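Local coordinates for protein aminotransferase class I and II (Streptococcus suis 89/1591, PDB 3OP7) that probably catalyses pyridoxal 5'-phosphate-dependent transfer of amino groups between amino acids and 2-oxo acids, though its preferred substrates are not established, at residues 60-65 with 246-251; 66-71 with 231-236; 131-136 with 340-345; 142-147 with 176-181. All blocks are in the same frame, centred on the assembly; numbering follows the deposited sequence. Where two conformers were deposited one is given.

The contacts fall into two pairs. Contacts 1 and 2 adjoin, their centres about 12 Å apart, and E63 OE1 of contact 1 meets K69 NZ of contact 2 in a 2.9 Å salt bridge. Contacts 3 and 4, with centres about 18 Å apart, are joined by W132 NE1 to D143 O, a probable hydrogen bond of 2.9 Å. Contacts 2 and 3 reach the same eight-stranded mixed sheet of the large domain, yet their nearest atoms are about 17 Å apart. Strand 232-235 of contact 2 lies beside strand 214-219, soon after which comes K222, the lysine bound to pyridoxal phosphate as a Schiff base; contact 3 links the sheet to the C-terminal region.

Contact 1: residues 60-65 with 246-251; sequences GWIEGS and DYRDYT. With EDO (1,2-ethanediol), chain H.
R248 reaches from the loop after helix 238-244 to the type I beta turn W61-G64, where its guanidinium grips the carbonyl oxygen of I62 with both terminal nitrogens. The bond from R248 NH2 to I62 O measures 2.8 Å and runs almost along the C=O direction; that from R248 NH1 to the same oxygen is 2.9 Å but comes from above the carbonyl plane. Neither is straight, the N-H...O angles being 137° and 131°, as expected when one oxygen is shared end-on by two donors. A bend at chi3 turns the long side chain onto its target, and arginine suits a buried place where one group must serve several carbonyls: NH2 also bonds to Q86 O. R248 was modelled in two conformers, and this geometry belongs to one of them. Carbon packs against the same group: I62 CG2 lies at the guanidinium edge, 3.6 Å from R248 NH1. E63 adds its CG, while its carboxylate is engaged by R245 and K69. R248 also packs on E10 of the second subunit, which places this loop at the dimer interface. The other flank of the turn is looser: W61 is exposed, and a 1,2-ethanediol, probably from the crystallisation liquor, accepts a bond at O1 from I62 N, 3.0 Å long and nearly straight at 165°.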
loop_
_atom_site.group_PDB
_atom_site.type_symbol
_atom_site.label_atom_id
_atom_site.label_comp_id
_atom_site.label_asym_id
_atom_site.label_seq_id
_atom_site.Cartn_x
_atom_site.Cartn_y
_atom_site.Cartn_z
ATOM N N GLY A 60 -12.988 -4.258 -7.302
ATOM C CA GLY A 60 -14.011 -3.383 -6.742
ATOM C C GLY A 60 -13.901 -1.977 -7.282
ATOM O O GLY A 60 -13.624 -1.769 -8.455
ATOM N N TRP A 61 -14.119 -1.008 -6.411
ATOM C CA TRP A 61 -14.025 0.391 -6.751
ATOM C C TRP A 61 -12.553 0.811 -6.706
ATOM O O TRP A 61 -11.967 1.061 -5.639
ATOM C CB TRP A 61 -14.799 1.252 -5.763
ATOM C CG TRP A 61 -16.277 1.022 -5.769
ATOM C CD1 TRP A 61 -17.013 0.350 -4.841
ATOM C CD2 TRP A 61 -17.197 1.490 -6.751
ATOM N NE1 TRP A 61 -18.344 0.389 -5.175
ATOM C CE2 TRP A 61 -18.484 1.055 -6.356
ATOM C CE3 TRP A 61 -17.054 2.205 -7.945
ATOM C CZ2 TRP A 61 -19.619 1.337 -7.094
ATOM C CZ3 TRP A 61 -18.205 2.488 -8.685
ATOM C CH2 TRP A 61 -19.449 2.050 -8.247
ATOM N N ILE A 62 -11.978 0.962 -7.871
ATOM C CA ILE A 62 -10.565 1.229 -7.995
ATOM C C ILE A 62 -10.219 2.502 -7.247
ATOM O O ILE A 62 -9.195 2.561 -6.533
ATOM C CB ILE A 62 -10.137 1.235 -9.507
ATOM C CG1 ILE A 62 -10.306 -0.154 -10.112
ATOM C CG2 ILE A 62 -8.730 1.778 -9.673
ATOM C CD1 ILE A 62 -9.327 -1.252 -9.582
ATOM N N GLU A 63 -11.065 3.526 -7.351
ATOM C CA GLU A 63 -10.693 4.792 -6.752
ATOM C C GLU A 63 -11.446 5.117 -5.495
ATOM O O GLU A 63 -11.326 6.220 -5.002
ATOM C CB GLU A 63 -10.929 5.890 -7.722
ATOM C CG GLU A 63 -10.020 5.725 -8.918
ATOM C CD GLU A 63 -10.121 6.840 -9.908
ATOM O OE1 GLU A 63 -11.028 7.664 -9.833
ATOM O OE2 GLU A 63 -9.268 6.868 -10.807
ATOM N N GLY A 64 -12.191 4.141 -4.992
ATOM C CA GLY A 64 -13.159 4.355 -3.920
ATOM C C GLY A 64 -14.580 4.478 -4.485
ATOM O O GLY A 64 -14.799 4.973 -5.606
ATOM N N SER A 65 -15.555 4.077 -3.684
ATOM C CA SER A 65 -16.933 4.055 -4.085
ATOM C C SER A 65 -17.463 5.461 -4.282
ATOM O O SER A 65 -16.902 6.443 -3.733
ATOM C CB SER A 65 -17.782 3.351 -3.022
ATOM O OG SER A 65 -17.693 3.994 -1.768
ATOM N N ASP A 246 -2.634 7.587 -12.437
ATOM C CA ASP A 246 -1.856 6.748 -13.303
ATOM C C ASP A 246 -0.660 6.074 -12.618
ATOM O O ASP A 246 0.148 5.428 -13.301
ATOM C CB ASP A 246 -1.383 7.545 -14.509
ATOM C CG ASP A 246 -2.531 7.885 -15.491
ATOM O OD1 ASP A 246 -3.537 7.106 -15.617
ATOM O OD2 ASP A 246 -2.393 8.942 -16.132
ATOM N N TYR A 247 -0.543 6.246 -11.299
ATOM C CA TYR A 247 0.574 5.683 -10.522
ATOM C C TYR A 247 0.150 4.741 -9.393
ATOM O O TYR A 247 1.000 4.115 -8.749
ATOM C CB TYR A 247 1.433 6.793 -9.935
ATOM C CG TYR A 247 2.103 7.607 -10.992
ATOM C CD1 TYR A 247 3.345 7.224 -11.511
ATOM C CD2 TYR A 247 1.476 8.721 -11.518
ATOM C CE1 TYR A 247 3.935 7.957 -12.518
ATOM C CE2 TYR A 247 2.050 9.459 -12.504
ATOM C CZ TYR A 247 3.280 9.079 -13.009
ATOM O OH TYR A 247 3.818 9.831 -14.039
ATOM N N ARG A 248 -1.158 4.562 -9.169
ATOM C CA ARG A 248 -1.595 3.727 -8.058
ATOM C C ARG A 248 -1.242 2.228 -8.218
ATOM O O ARG A 248 -1.162 1.551 -7.223
ATOM C CB ARG A 248 -3.096 3.949 -7.771
ATOM C CG ARG A 248 -3.320 5.404 -7.300
ATOM C CD ARG A 248 -4.806 5.857 -7.103
ATOM N NE ARG A 248 -5.514 5.125 -6.060
ATOM C CZ ARG A 248 -6.412 4.173 -6.258
ATOM N NH1 ARG A 248 -6.730 3.777 -7.489
ATOM N NH2 ARG A 248 -6.982 3.575 -5.218
ATOM N N ASP A 249 -1.009 1.707 -9.422
ATOM C CA ASP A 249 -0.583 0.312 -9.520
ATOM C C ASP A 249 0.869 0.104 -9.086
ATOM O O ASP A 249 1.300 -1.042 -8.921
ATOM C CB ASP A 249 -0.790 -0.324 -10.890
ATOM C CG ASP A 249 -2.255 -0.475 -11.268
ATOM O OD1 ASP A 249 -3.115 0.038 -10.531
ATOM O OD2 ASP A 249 -2.475 -1.115 -12.317
ATOM N N TYR A 250 1.625 1.163 -8.854
ATOM C CA TYR A 250 2.964 0.913 -8.322
ATOM C C TYR A 250 2.908 0.592 -6.862
ATOM O O TYR A 250 3.852 0.009 -6.324
ATOM C CB TYR A 250 3.844 2.161 -8.496
ATOM C CG TYR A 250 4.373 2.384 -9.875
ATOM C CD1 TYR A 250 5.326 1.532 -10.438
ATOM C CD2 TYR A 250 3.949 3.463 -10.645
ATOM C CE1 TYR A 250 5.840 1.773 -11.643
ATOM C CE2 TYR A 250 4.459 3.712 -11.878
ATOM C CZ TYR A 250 5.425 2.868 -12.401
ATOM O OH TYR A 250 5.980 2.998 -13.682
ATOM N N THR A 251 1.882 1.099 -6.163
ATOM C CA THR A 251 1.843 1.040 -4.716
ATOM C C THR A 251 0.703 0.256 -4.083
ATOM O O THR A 251 0.877 -0.310 -3.000
ATOM C CB THR A 251 1.812 2.485 -4.171
ATOM O OG1 THR A 251 0.584 3.099 -4.571
ATOM C CG2 THR A 251 3.053 3.286 -4.744
HETATM C C1 EDO H . -14.534 0.317 -10.692
HETATM O O1 EDO H . -13.471 1.230 -10.498
HETATM C C2 EDO H . -15.491 0.884 -11.741
HETATM O O2 EDO H . -15.517 2.309 -11.678
#

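Contact 2: residues 66-71 with 231-236; sequences PAFKKS and IGWVAA
F68, in the first turn of helix 66-73, packs on residues 231-233, where the extended backbone turns the side chains of I231 and W233 toward the helix while G232 between them has none to add. The phenyl group stands with CG anti to the backbone N (chi1 175°), which carries its far end over this part of the chain. F68 CE1 meets I231 CG2 at 3.5 Å, the two side chains running past each other in opposite directions. The ring's tip carbon, CZ, lies 3.9 Å from W233 CE3 and 3.6 Å from G232 O; the two aromatic groups meet obliquely. Flat, broad phenylalanine fills this place with carbon alone, helped by I84 of the neighbouring edge strand and L267 of helix 257-268. W233 keeps its one polar atom busy as well, NE1 bonding to Y76 OH. No hydrogen bond joins the two segments, and the strand pairs its backbone with strands 84-87 and 214-219, which implies that helix and sheet are held together here by burial of apolar surface.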
loop_
_atom_site.group_PDB
_atom_site.type_symbol
_atom_site.label_atom_id
_atom_site.label_comp_id
_atom_site.label_asym_id
_atom_site.label_seq_id
_atom_site.Cartn_x
_atom_site.Cartn_y
_atom_site.Cartn_z
ATOM N N PRO A 66 -18.564 5.584 -5.016
ATOM C CA PRO A 66 -19.149 6.919 -5.180
ATOM C C PRO A 66 -19.578 7.520 -3.846
ATOM O O PRO A 66 -19.464 8.748 -3.627
ATOM C CB PRO A 66 -20.335 6.641 -6.110
ATOM C CG PRO A 66 -19.895 5.451 -6.907
ATOM C CD PRO A 66 -19.166 4.604 -5.939
ATOM N N ALA A 67 -20.054 6.678 -2.936
ATOM C CA ALA A 67 -20.470 7.163 -1.602
ATOM C C ALA A 67 -19.249 7.642 -0.803
ATOM O O ALA A 67 -19.296 8.663 -0.147
ATOM C CB ALA A 67 -21.220 6.062 -0.824
ATOM N N PHE A 68 -18.160 6.880 -0.879
ATOM C CA PHE A 68 -16.883 7.292 -0.264
ATOM C C PHE A 68 -16.425 8.656 -0.795
ATOM O O PHE A 68 -16.159 9.587 -0.040
ATOM C CB PHE A 68 -15.808 6.233 -0.513
ATOM C CG PHE A 68 -14.468 6.629 -0.026
ATOM C CD1 PHE A 68 -14.127 6.439 1.299
ATOM C CD2 PHE A 68 -13.530 7.167 -0.899
ATOM C CE1 PHE A 68 -12.853 6.798 1.758
ATOM C CE2 PHE A 68 -12.223 7.571 -0.433
ATOM C CZ PHE A 68 -11.899 7.377 0.897
ATOM N N LYS A 69 -16.371 8.788 -2.122
ATOM C CA LYS A 69 -15.910 10.041 -2.707
ATOM C C LYS A 69 -16.797 11.195 -2.345
ATOM O O LYS A 69 -16.291 12.265 -2.006
ATOM C CB LYS A 69 -15.754 9.952 -4.241
ATOM C CG LYS A 69 -14.662 9.050 -4.695
ATOM C CD LYS A 69 -14.610 9.158 -6.239
ATOM C CE LYS A 69 -13.494 8.369 -6.802
ATOM N NZ LYS A 69 -13.338 8.617 -8.310
ATOM N N LYS A 70 -18.104 11.010 -2.412
ATOM C CA LYS A 70 -19.035 12.098 -2.042
ATOM C C LYS A 70 -18.912 12.478 -0.563
ATOM O O LYS A 70 -18.795 13.662 -0.253
ATOM C CB LYS A 70 -20.477 11.708 -2.316
ATOM C CG LYS A 70 -21.519 12.805 -2.056
ATOM C CD LYS A 70 -21.312 13.989 -2.980
ATOM C CE LYS A 70 -22.425 14.997 -2.870
ATOM N NZ LYS A 70 -22.218 16.188 -3.768
ATOM N N SER A 71 -18.940 11.491 0.327
ATOM C CA SER A 71 -18.913 11.767 1.773
ATOM C C SER A 71 -17.604 12.466 2.156
ATOM O O SER A 71 -17.637 13.414 2.913
ATOM C CB SER A 71 -19.061 10.496 2.596
ATOM O OG SER A 71 -20.357 9.917 2.435
ATOM N N ILE A 231 -7.930 2.671 5.202
ATOM C CA ILE A 231 -8.594 3.592 4.273
ATOM C C ILE A 231 -8.199 5.029 4.574
ATOM O O ILE A 231 -8.470 5.554 5.634
ATOM C CB ILE A 231 -10.134 3.493 4.305
ATOM C CG1 ILE A 231 -10.621 2.105 3.878
ATOM C CG2 ILE A 231 -10.806 4.622 3.496
ATOM C CD1 ILE A 231 -10.502 1.845 2.359
ATOM N N GLY A 232 -7.607 5.631 3.556
ATOM C CA GLY A 232 -7.308 7.027 3.502
ATOM C C GLY A 232 -7.701 7.644 2.178
ATOM O O GLY A 232 -8.374 6.987 1.346
ATOM N N TRP A 233 -7.315 8.908 1.991
ATOM C CA TRP A 233 -7.509 9.528 0.700
ATOM C C TRP A 233 -6.536 10.665 0.477
ATOM O O TRP A 233 -5.933 11.199 1.416
ATOM C CB TRP A 233 -8.938 10.075 0.587
ATOM C CG TRP A 233 -9.337 11.103 1.610
ATOM C CD1 TRP A 233 -9.162 12.477 1.508
ATOM C CD2 TRP A 233 -9.947 10.891 2.900
ATOM N NE1 TRP A 233 -9.668 13.101 2.624
ATOM C CE2 TRP A 233 -10.160 12.156 3.476
ATOM C CE3 TRP A 233 -10.360 9.756 3.614
ATOM C CZ2 TRP A 233 -10.745 12.303 4.733
ATOM C CZ3 TRP A 233 -10.948 9.915 4.838
ATOM C CH2 TRP A 233 -11.122 11.173 5.382
ATOM N N VAL A 234 -6.419 11.013 -0.801
ATOM C CA VAL A 234 -5.879 12.292 -1.215
ATOM C C VAL A 234 -6.997 13.169 -1.783
ATOM O O VAL A 234 -7.841 12.664 -2.567
ATOM C CB VAL A 234 -4.831 12.089 -2.325
ATOM C CG1 VAL A 234 -4.193 13.427 -2.721
ATOM C CG2 VAL A 234 -3.808 11.050 -1.894
ATOM N N ALA A 235 -6.991 14.446 -1.404
ATOM C CA ALA A 235 -7.842 15.450 -1.989
ATOM C C ALA A 235 -6.913 16.443 -2.663
ATOM O O ALA A 235 -6.011 16.954 -2.037
ATOM C CB ALA A 235 -8.716 16.142 -0.953
ATOM N N ALA A 236 -7.103 16.704 -3.948
ATOM C CA ALA A 236 -6.210 17.622 -4.658
ATOM C C ALA A 236 -6.965 18.296 -5.800
ATOM O O ALA A 236 -8.102 17.929 -6.105
ATOM C CB ALA A 236 -5.012 16.862 -5.195
#

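Contact 3: residues 131-136 with 340-345; sequences LWQIEE and FERDGY. With SO4 (sulfate ion), chain E.
The guanidinium of R342 takes its partners from 131-136 at its edge, with Q133 OE1 and I134 O both close to its plane. R342 NH2 donates to Q133 OE1 at 2.7 Å in a nearly straight bond (169°), the amide turned only 25° from the guanidinium. The same nitrogen reaches I134 O at 3.3 Å, arriving in the carbonyl plane on a lone pair. Arginine suits this place because its planar group carries several N-H bonds in its edge, letting NH2 serve a glutamine oxygen and a backbone carbonyl at once. A bend at chi2 (-80°) folds R342 toward the strand. The ring of Y345 has E136 OE2 at its edge and meets F310 with the planes almost parallel, while W140 packs against it edge-to-face. In the fold type I architecture of this family, strand 128-135 belongs to the large domain's mixed sheet and Y345 begins a strand of the small antiparallel sheet, making this a bridge between the two. Y345 OH donates to E136 OE2, though the modelled 2.4 Å is too short to be trusted exactly. A water accepts from Q133 NE2 and gives a weak bond to E341 OE1. E136 N donates to O1 of a sulfate, probably from the crystallisation liquor, at 2.8 Å, and E137 N also bonds the ion.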
loop_
_atom_site.group_PDB
_atom_site.type_symbol
_atom_site.label_atom_id
_atom_site.label_comp_id
_atom_site.label_asym_id
_atom_site.label_seq_id
_atom_site.Cartn_x
_atom_site.Cartn_y
_atom_site.Cartn_z
ATOM N N LEU A 131 15.018 21.178 5.634
ATOM C CA LEU A 131 14.222 20.953 6.825
ATOM C C LEU A 131 13.781 22.253 7.450
ATOM O O LEU A 131 14.585 23.145 7.766
ATOM C CB LEU A 131 15.001 20.107 7.809
ATOM C CG LEU A 131 15.455 18.735 7.256
ATOM C CD1 LEU A 131 16.262 18.000 8.361
ATOM C CD2 LEU A 131 14.346 17.850 6.734
ATOM N N TRP A 132 12.485 22.374 7.620
ATOM C CA TRP A 132 11.887 23.571 8.182
ATOM C C TRP A 132 11.564 23.260 9.641
ATOM O O TRP A 132 10.583 22.581 9.938
ATOM C CB TRP A 132 10.642 23.881 7.357
ATOM C CG TRP A 132 9.968 25.194 7.713
ATOM C CD1 TRP A 132 10.554 26.326 8.246
ATOM C CD2 TRP A 132 8.584 25.523 7.517
ATOM N NE1 TRP A 132 9.613 27.301 8.384
ATOM C CE2 TRP A 132 8.396 26.835 7.976
ATOM C CE3 TRP A 132 7.479 24.827 7.030
ATOM C CZ2 TRP A 132 7.134 27.478 7.922
ATOM C CZ3 TRP A 132 6.236 25.462 6.986
ATOM C CH2 TRP A 132 6.074 26.747 7.411
ATOM N N GLN A 133 12.394 23.818 10.525
ATOM C CA GLN A 133 12.501 23.348 11.924
ATOM C C GLN A 133 11.419 23.926 12.839
ATOM O O GLN A 133 11.254 25.136 12.938
ATOM C CB GLN A 133 13.880 23.704 12.534
ATOM C CG GLN A 133 15.093 23.048 11.819
ATOM C CD GLN A 133 15.310 21.591 12.162
ATOM O OE1 GLN A 133 14.702 21.050 13.103
ATOM N NE2 GLN A 133 16.160 20.923 11.368
ATOM N N ILE A 134 10.702 23.040 13.539
ATOM C CA ILE A 134 9.720 23.449 14.511
ATOM C C ILE A 134 10.481 24.037 15.700
ATOM O O ILE A 134 11.632 23.636 15.974
ATOM C CB ILE A 134 8.757 22.326 14.943
ATOM C CG1 ILE A 134 9.501 21.209 15.676
ATOM C CG2 ILE A 134 7.968 21.752 13.684
ATOM C CD1 ILE A 134 8.613 19.963 15.974
ATOM N N GLU A 135 9.836 25.000 16.370
ATOM C CA GLU A 135 10.425 25.727 17.463
ATOM C C GLU A 135 9.569 25.675 18.736
ATOM O O GLU A 135 8.473 26.254 18.830
ATOM C CB GLU A 135 10.709 27.185 17.053
ATOM C CG GLU A 135 11.960 27.267 16.141
ATOM C CD GLU A 135 12.114 28.583 15.382
ATOM O OE1 GLU A 135 11.465 29.570 15.765
ATOM O OE2 GLU A 135 12.857 28.593 14.367
ATOM N N GLU A 136 10.126 24.992 19.728
ATOM C CA GLU A 136 9.404 24.741 20.942
ATOM C C GLU A 136 9.063 26.081 21.567
ATOM O O GLU A 136 8.003 26.212 22.159
ATOM C CB GLU A 136 10.233 23.920 21.914
ATOM C CG GLU A 136 9.465 23.577 23.201
ATOM C CD GLU A 136 10.387 23.281 24.333
ATOM O OE1 GLU A 136 11.203 24.174 24.613
ATOM O OE2 GLU A 136 10.317 22.168 24.908
ATOM N N PHE A 340 12.673 11.047 16.815
ATOM C CA PHE A 340 12.247 12.256 16.082
ATOM C C PHE A 340 13.371 13.330 16.012
ATOM O O PHE A 340 13.118 14.502 15.726
ATOM C CB PHE A 340 10.982 12.844 16.750
ATOM C CG PHE A 340 9.924 11.824 17.074
ATOM C CD1 PHE A 340 9.927 11.159 18.293
ATOM C CD2 PHE A 340 8.929 11.495 16.154
ATOM C CE1 PHE A 340 8.964 10.193 18.591
ATOM C CE2 PHE A 340 7.965 10.525 16.442
ATOM C CZ PHE A 340 7.979 9.878 17.665
ATOM N N GLU A 341 14.619 12.927 16.268
ATOM C CA GLU A 341 15.756 13.818 16.376
ATOM C C GLU A 341 15.520 15.006 17.312
ATOM O O GLU A 341 16.069 16.086 17.113
ATOM C CB GLU A 341 16.302 14.269 15.002
ATOM C CG GLU A 341 17.831 14.625 15.068
ATOM C CD GLU A 341 18.444 15.128 13.746
ATOM O OE1 GLU A 341 17.735 15.157 12.716
ATOM O OE2 GLU A 341 19.644 15.519 13.751
ATOM N N ARG A 342 14.758 14.780 18.379
ATOM C CA ARG A 342 14.669 15.745 19.482
ATOM C C ARG A 342 14.744 15.006 20.804
ATOM O O ARG A 342 13.710 14.695 21.419
ATOM C CB ARG A 342 13.356 16.518 19.433
ATOM C CG ARG A 342 13.234 17.511 18.286
ATOM C CD ARG A 342 13.969 18.841 18.586
ATOM N NE ARG A 342 13.581 19.925 17.650
ATOM C CZ ARG A 342 14.001 20.026 16.396
ATOM N NH1 ARG A 342 14.837 19.095 15.910
ATOM N NH2 ARG A 342 13.593 21.063 15.617
ATOM N N ASP A 343 15.965 14.726 21.256
ATOM C CA ASP A 343 16.160 14.009 22.511
ATOM C C ASP A 343 15.771 14.969 23.669
ATOM O O ASP A 343 15.671 16.174 23.476
ATOM C CB ASP A 343 17.621 13.519 22.600
ATOM C CG ASP A 343 17.798 12.272 23.482
ATOM O OD1 ASP A 343 16.894 11.962 24.290
ATOM O OD2 ASP A 343 18.873 11.619 23.394
ATOM N N GLY A 344 15.535 14.427 24.856
ATOM C CA GLY A 344 15.022 15.205 25.974
ATOM C C GLY A 344 13.510 15.172 26.095
ATOM O O GLY A 344 12.972 15.735 27.061
ATOM N N TYR A 345 12.843 14.478 25.150
ATOM C CA TYR A 345 11.395 14.387 25.080
ATOM C C TYR A 345 10.968 12.948 24.808
ATOM O O TYR A 345 11.732 12.144 24.237
ATOM C CB TYR A 345 10.857 15.245 23.914
ATOM C CG TYR A 345 11.164 16.710 23.988
ATOM C CD1 TYR A 345 12.388 17.196 23.564
ATOM C CD2 TYR A 345 10.229 17.621 24.469
ATOM C CE1 TYR A 345 12.677 18.561 23.628
ATOM C CE2 TYR A 345 10.529 18.987 24.571
ATOM C CZ TYR A 345 11.747 19.445 24.130
ATOM O OH TYR A 345 12.091 20.799 24.188
HETATM S S SO4 E . 13.641 25.365 19.842
HETATM O O1 SO4 E . 12.784 24.162 19.630
HETATM O O2 SO4 E . 14.354 25.717 18.615
HETATM O O3 SO4 E . 12.887 26.554 20.292
HETATM O O4 SO4 E . 14.622 25.019 20.882
HETATM O O HOH W 1 18.051 18.407 11.773
#

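Contact 4: residues 142-147 with 176-181; sequences PDLEKL and LEELVE. With EDO (1,2-ethanediol), chain J.
L144 and L147, on one side of helix 144-150, pack against E178 and L179 of helix 173-184, two helices lying beside the large-domain sheet in the fold type I scaffold. L147 CD2 and L179 CD1 touch at 3.4 Å, closer than two methyls normally come, the two side chains roughly perpendicular. L144 divides its methyls: CD2 lies 3.9 Å from L179 CA, over the helix backbone, and CD1 rests 3.6 Å from E178 OE1. Branched leucines suit such places, each offering two methyls to different neighbours. E178, extended beyond CG, lies alongside L144 CD1 over its whole length, carboxylate included, while R148 takes its OE2 in a salt bridge, so the acid borders the leucines without leaving its charge unanswered. Inward, L144 and L147 both also rest on W132 of strand 128-135, and I182 continues the apolar layer along the partner helix. The helix begins at its N-cap, D143, whose chi1 of -178° directs the carboxylate back at the opening turn. D143 OD1 accepts from E145 N at 2.9 Å, approached from above the carboxylate plane. K146 NZ bridges two acids: besides E135 of strand 128-135 it meets D143 OD2, on the anti lone pair, in a salt bridge of 3.1 Å.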
loop_
_atom_site.group_PDB
_atom_site.type_symbol
_atom_site.label_atom_id
_atom_site.label_comp_id
_atom_site.label_asym_id
_atom_site.label_seq_id
_atom_site.Cartn_x
_atom_site.Cartn_y
_atom_site.Cartn_z
ATOM N N PRO A 142 7.045 26.077 13.157
ATOM C CA PRO A 142 8.286 26.549 12.511
ATOM C C PRO A 142 8.139 28.008 12.156
ATOM O O PRO A 142 7.053 28.563 12.328
ATOM C CB PRO A 142 8.346 25.712 11.249
ATOM C CG PRO A 142 6.912 25.626 10.861
ATOM C CD PRO A 142 6.148 25.460 12.157
ATOM N N ASP A 143 9.230 28.648 11.745
ATOM C CA ASP A 143 9.243 30.101 11.583
ATOM C C ASP A 143 9.029 30.413 10.090
ATOM O O ASP A 143 9.826 30.054 9.243
ATOM C CB ASP A 143 10.583 30.642 12.100
ATOM C CG ASP A 143 10.724 32.160 12.033
ATOM O OD1 ASP A 143 9.825 32.900 11.548
ATOM O OD2 ASP A 143 11.799 32.613 12.467
ATOM N N LEU A 144 7.942 31.098 9.792
ATOM C CA LEU A 144 7.662 31.541 8.422
ATOM C C LEU A 144 8.772 32.414 7.841
ATOM O O LEU A 144 9.041 32.299 6.641
ATOM C CB LEU A 144 6.329 32.246 8.367
ATOM C CG LEU A 144 5.087 31.380 8.577
ATOM C CD1 LEU A 144 3.884 32.250 8.953
ATOM C CD2 LEU A 144 4.823 30.507 7.290
ATOM N N GLU A 145 9.437 33.257 8.657
ATOM C CA GLU A 145 10.615 34.001 8.142
ATOM C C GLU A 145 11.710 33.047 7.670
ATOM O O GLU A 145 12.367 33.316 6.664
ATOM C CB GLU A 145 11.223 34.961 9.172
ATOM C CG GLU A 145 10.297 36.032 9.569
ATOM C CD GLU A 145 10.957 37.082 10.454
ATOM O OE1 GLU A 145 12.122 36.863 10.898
ATOM O OE2 GLU A 145 10.302 38.121 10.677
ATOM N N LYS A 146 11.905 31.928 8.374
ATOM C CA LYS A 146 12.902 30.947 7.945
ATOM C C LYS A 146 12.475 30.263 6.690
ATOM O O LYS A 146 13.309 29.904 5.832
ATOM C CB LYS A 146 13.247 29.949 9.053
ATOM C CG LYS A 146 14.009 30.696 10.158
ATOM C CD LYS A 146 14.701 29.828 11.216
ATOM C CE LYS A 146 15.259 30.700 12.337
ATOM N NZ LYS A 146 14.262 30.906 13.416
ATOM N N LEU A 147 11.175 30.044 6.551
ATOM C CA LEU A 147 10.693 29.465 5.293
ATOM C C LEU A 147 11.027 30.358 4.102
ATOM O O LEU A 147 11.396 29.860 3.023
ATOM C CB LEU A 147 9.208 29.215 5.321
ATOM C CG LEU A 147 8.618 28.543 4.064
ATOM C CD1 LEU A 147 9.221 27.157 3.734
ATOM C CD2 LEU A 147 7.097 28.441 4.217
ATOM N N LEU A 176 -1.655 29.405 8.069
ATOM C CA LEU A 176 -1.737 28.755 6.787
ATOM C C LEU A 176 -1.833 29.715 5.594
ATOM O O LEU A 176 -1.285 29.428 4.528
ATOM C CB LEU A 176 -2.926 27.759 6.716
ATOM C CG LEU A 176 -2.843 26.524 7.609
ATOM C CD1 LEU A 176 -4.182 25.747 7.660
ATOM C CD2 LEU A 176 -1.706 25.545 7.205
ATOM N N GLU A 177 -2.581 30.800 5.743
ATOM C CA GLU A 177 -2.734 31.751 4.681
ATOM C C GLU A 177 -1.378 32.405 4.357
ATOM O O GLU A 177 -1.098 32.663 3.177
ATOM C CB GLU A 177 -3.852 32.805 5.028
ATOM C CG GLU A 177 -5.247 32.130 4.845
ATOM C CD GLU A 177 -6.484 32.981 5.235
ATOM O OE1 GLU A 177 -6.349 33.959 5.961
ATOM O OE2 GLU A 177 -7.609 32.591 4.829
ATOM N N GLU A 178 -0.566 32.671 5.385
ATOM C CA GLU A 178 0.766 33.249 5.206
ATOM C C GLU A 178 1.735 32.237 4.553
ATOM O O GLU A 178 2.495 32.591 3.631
ATOM C CB GLU A 178 1.292 33.841 6.548
ATOM C CG GLU A 178 2.487 34.756 6.326
ATOM C CD GLU A 178 3.001 35.450 7.549
ATOM O OE1 GLU A 178 2.329 35.477 8.601
ATOM O OE2 GLU A 178 4.119 35.964 7.449
ATOM N N LEU A 179 1.627 30.974 4.966
ATOM C CA LEU A 179 2.369 29.862 4.350
ATOM C C LEU A 179 2.004 29.791 2.869
ATOM O O LEU A 179 2.871 29.636 1.991
ATOM C CB LEU A 179 2.035 28.553 5.054
ATOM C CG LEU A 179 2.419 27.245 4.395
ATOM C CD1 LEU A 179 3.932 27.233 4.165
ATOM C CD2 LEU A 179 1.926 26.080 5.288
ATOM N N VAL A 180 0.713 29.867 2.588
ATOM C CA VAL A 180 0.245 29.788 1.212
ATOM C C VAL A 180 0.776 30.976 0.388
ATOM O O VAL A 180 1.181 30.808 -0.727
ATOM C CB VAL A 180 -1.276 29.688 1.159
ATOM C CG1 VAL A 180 -1.833 29.870 -0.298
ATOM C CG2 VAL A 180 -1.713 28.331 1.690
ATOM N N GLU A 181 0.740 32.184 0.931
ATOM C CA GLU A 181 1.287 33.319 0.201
ATOM C C GLU A 181 2.749 33.088 -0.185
ATOM O O GLU A 181 3.158 33.464 -1.291
ATOM C CB GLU A 181 1.088 34.621 0.975
ATOM C CG GLU A 181 -0.365 35.069 0.971
ATOM C CD GLU A 181 -0.625 36.312 1.795
ATOM O OE1 GLU A 181 -0.025 36.454 2.884
ATOM O OE2 GLU A 181 -1.436 37.156 1.341
HETATM C C1 EDO J . 5.719 36.776 -0.573
HETATM O O1 EDO J . 4.294 36.630 -0.364
HETATM C C2 EDO J . 6.370 37.391 0.669
HETATM O O2 EDO J . 6.963 36.431 1.559
#